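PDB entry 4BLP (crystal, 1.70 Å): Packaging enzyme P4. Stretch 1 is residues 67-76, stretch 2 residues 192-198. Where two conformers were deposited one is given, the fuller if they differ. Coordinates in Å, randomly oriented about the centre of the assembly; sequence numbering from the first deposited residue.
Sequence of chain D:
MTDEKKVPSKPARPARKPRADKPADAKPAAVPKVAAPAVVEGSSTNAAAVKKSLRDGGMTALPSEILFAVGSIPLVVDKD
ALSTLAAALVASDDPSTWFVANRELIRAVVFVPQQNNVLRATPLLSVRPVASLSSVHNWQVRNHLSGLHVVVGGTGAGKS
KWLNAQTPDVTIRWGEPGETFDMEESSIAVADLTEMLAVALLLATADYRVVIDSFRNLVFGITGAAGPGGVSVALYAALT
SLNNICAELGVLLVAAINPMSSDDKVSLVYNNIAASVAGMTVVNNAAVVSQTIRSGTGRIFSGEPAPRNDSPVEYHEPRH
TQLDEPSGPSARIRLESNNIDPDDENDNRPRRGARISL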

# COMPACT_ATOMS: atom_id res chain seq x y z
N LEU D 67 -11.99 10.78 -24.17
CA LEU D 67 -11.50 10.46 -22.83
C LEU D 67 -10.45 9.35 -22.93
O LEU D 67 -10.68 8.35 -23.63
CB LEU D 67 -12.68 9.97 -21.96
CG LEU D 67 -12.34 9.50 -20.53
CD1 LEU D 67 -11.92 10.72 -19.64
CD2 LEU D 67 -13.57 8.78 -19.91
N PHE D 68 -9.32 9.50 -22.25
CA PHE D 68 -8.29 8.47 -22.19
C PHE D 68 -7.59 8.58 -20.85
O PHE D 68 -8.01 9.36 -19.98
CB PHE D 68 -7.31 8.59 -23.38
CG PHE D 68 -6.48 9.86 -23.47
CD1 PHE D 68 -7.06 11.06 -23.90
CD2 PHE D 68 -5.12 9.84 -23.21
CE1 PHE D 68 -6.28 12.23 -24.05
CE2 PHE D 68 -4.34 11.00 -23.37
CZ PHE D 68 -4.93 12.19 -23.75
N ALA D 69 -6.54 7.77 -20.64
CA ALA D 69 -5.87 7.82 -19.36
C ALA D 69 -4.41 7.54 -19.51
O ALA D 69 -4.02 6.76 -20.38
CB ALA D 69 -6.50 6.78 -18.40
N VAL D 70 -3.60 8.11 -18.61
CA VAL D 70 -2.17 7.73 -18.50
C VAL D 70 -2.00 7.35 -17.02
O VAL D 70 -2.20 8.20 -16.14
CB VAL D 70 -1.18 8.80 -19.02
CG1 VAL D 70 -1.29 8.99 -20.55
CG2 VAL D 70 -1.28 10.10 -18.30
N GLY D 71 -1.74 6.07 -16.74
CA GLY D 71 -1.75 5.59 -15.35
C GLY D 71 -3.15 5.83 -14.79
O GLY D 71 -4.16 5.59 -15.48
N SER D 72 -3.22 6.41 -13.60
CA SER D 72 -4.52 6.69 -12.97
C SER D 72 -5.02 8.11 -13.34
O SER D 72 -6.04 8.56 -12.80
CB SER D 72 -4.38 6.56 -11.45
OG SER D 72 -3.47 7.54 -10.98
N ILE D 73 -4.30 8.80 -14.24
CA ILE D 73 -4.66 10.18 -14.60
C ILE D 73 -5.64 10.17 -15.77
O ILE D 73 -5.24 9.79 -16.87
CB ILE D 73 -3.39 11.00 -14.99
CG1 ILE D 73 -2.33 11.02 -13.86
CG2 ILE D 73 -3.78 12.45 -15.42
CD1 ILE D 73 -0.89 11.24 -14.41
N PRO D 74 -6.88 10.64 -15.57
CA PRO D 74 -7.80 10.74 -16.71
C PRO D 74 -7.47 12.00 -17.50
O PRO D 74 -7.13 13.04 -16.92
CB PRO D 74 -9.18 10.88 -16.04
CG PRO D 74 -8.90 11.59 -14.73
CD PRO D 74 -7.48 11.18 -14.31
N LEU D 75 -7.63 11.92 -18.82
CA LEU D 75 -7.35 13.08 -19.68
C LEU D 75 -8.41 13.15 -20.75
O LEU D 75 -8.98 12.13 -21.16
CB LEU D 75 -5.99 12.91 -20.37
CG LEU D 75 -4.75 12.98 -19.46
CD1 LEU D 75 -3.52 12.54 -20.24
CD2 LEU D 75 -4.56 14.40 -18.90
N VAL D 76 -8.64 14.37 -21.23
CA VAL D 76 -9.54 14.57 -22.36
C VAL D 76 -8.82 15.42 -23.37
O VAL D 76 -8.18 16.41 -23.00
CB VAL D 76 -10.87 15.23 -21.92
CG1 VAL D 76 -11.72 15.60 -23.15
CG2 VAL D 76 -11.67 14.30 -21.01
N ASP D 192 3.27 21.11 -16.89
CA ASP D 192 2.64 19.82 -16.51
C ASP D 192 2.35 18.97 -17.73
O ASP D 192 2.57 19.40 -18.88
CB ASP D 192 1.34 20.08 -15.72
CG ASP D 192 0.16 20.40 -16.60
OD1 ASP D 192 0.29 21.31 -17.42
OD2 ASP D 192 -0.89 19.71 -16.48
N LEU D 193 1.83 17.78 -17.49
CA LEU D 193 1.52 16.83 -18.57
C LEU D 193 0.46 17.40 -19.55
O LEU D 193 0.59 17.21 -20.76
CB LEU D 193 1.03 15.54 -17.91
CG LEU D 193 0.38 14.50 -18.86
CD1 LEU D 193 1.46 13.87 -19.78
CD2 LEU D 193 -0.30 13.42 -18.02
N THR D 194 -0.60 18.08 -19.03
CA THR D 194 -1.64 18.57 -19.94
C THR D 194 -1.11 19.67 -20.84
O THR D 194 -1.42 19.66 -22.04
CB THR D 194 -2.90 19.06 -19.18
OG1 THR D 194 -2.59 20.22 -18.38
CG2 THR D 194 -3.51 17.97 -18.30
N GLU D 195 -0.31 20.60 -20.28
CA GLU D 195 0.25 21.67 -21.12
C GLU D 195 1.20 21.05 -22.16
O GLU D 195 1.20 21.47 -23.32
CB GLU D 195 1.00 22.69 -20.23
CG GLU D 195 1.50 23.88 -21.04
CD GLU D 195 2.33 24.87 -20.23
OE1 GLU D 195 2.79 24.52 -19.12
OE2 GLU D 195 2.56 25.98 -20.75
N MET D 196 2.04 20.12 -21.74
CA MET D 196 2.97 19.46 -22.67
C MET D 196 2.21 18.84 -23.84
O MET D 196 2.55 19.12 -24.99
CB MET D 196 3.77 18.38 -21.92
CG MET D 196 4.83 17.67 -22.80
SD MET D 196 4.14 16.40 -23.92
CE MET D 196 3.60 15.18 -22.68
N LEU D 197 1.16 18.05 -23.57
CA LEU D 197 0.42 17.39 -24.64
C LEU D 197 -0.33 18.38 -25.53
O LEU D 197 -0.33 18.20 -26.73
CB LEU D 197 -0.56 16.35 -24.09
CG LEU D 197 -1.15 15.39 -25.13
CD1 LEU D 197 -0.08 14.66 -26.00
CD2 LEU D 197 -2.03 14.37 -24.46
N ALA D 198 -0.99 19.38 -24.94
CA ALA D 198 -1.75 20.35 -25.73
C ALA D 198 -0.80 21.10 -26.67
O ALA D 198 -1.10 21.24 -27.87
CB ALA D 198 -2.49 21.32 -24.79

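What brings a helix and a hairpin together here? Stretch 1 folds back on itself through a type II' turn from Val 70 to Ile 73, with Gly 71 at a positive phi that by itself favours glycine. Its two strands are held by backbone hydrogen bonds: Phe 68 N reaches Leu 75 O at 2.9 Å and Leu 75 N reaches Phe 68 O at 2.8 Å, while Val 70 and Ile 73 are paired in the same way nearer the turn. Side chains alternate along a strand, so Phe 68, Val 70, Ile 73 and Leu 75 all direct their CA-to-CB bonds toward the helix of stretch 2, whereas Ala 69, Pro 74 and Val 76 stay out of reach. The axes of strand 73-76 and the helix run in broadly the same direction, 34° apart, and come within 10.5 Å, a gap filled by side chains.

How does Asp 192 contribute if it touches nothing in stretch 1? It occupies the N-cap position, where the first turn of a helix leaves backbone amides without acceptors from a preceding turn. Its carboxylate supplies them: Asp 192 OD1 accepts from Glu 195 N at 3.0 Å, and Asp 192 OD2 accepts a weak bond from Thr 194 N, also at 3.0 Å. The hydroxyl of Thr 194 donates to the same carboxylate, with its OG1 2.6 Å from Asp 192 OD2. The polar group of Thr 194 is therefore satisfied within its own stretch.

Why is Leu 193 the centre of the contact? With chi1 at t and chi2 at p, it places CD2 among three hairpin side chains. Val 70 CG2 is closest, 3.5 Å from Leu 193 CD2; Leu 75 CD1 lies 4.0 Å from that same Leu 193 CD2, and Ile 73 CD1 sits more loosely, 4.3 Å from it. These are all apolar contacts, favoured by close packing and the exclusion of water, and Leu 193 has more area covered by the opposite stretch than any other residue of the two.

What can a threonine offer an apolar partner? The CA-to-CB bond of Thr 194 points sideways, yet its methyl still meets the hairpin: CG2 of Thr 194 lies 3.8 Å from CD2 of Leu 75. The CA atoms of Leu 75 and Thr 194, 7.9 Å apart, are also the pair in backbone register. Leu 75 thus touches two successive helix residues, Leu 193 and Thr 194.

Where does the contact continue, one turn along the helix? Glu 195 and Met 196 do not reach the hairpin, but Leu 197, whose N bonds to Leu 193 O at 3.0 Å, brings a side chain back to the same side. Leu 197 CD2 approaches Phe 68 CZ at 3.7 Å, meeting the ring at its edge, near the ring plane. No hydrogen bond crosses between the stretches; their union rests on side-chain packing, burying 222 Å² in total.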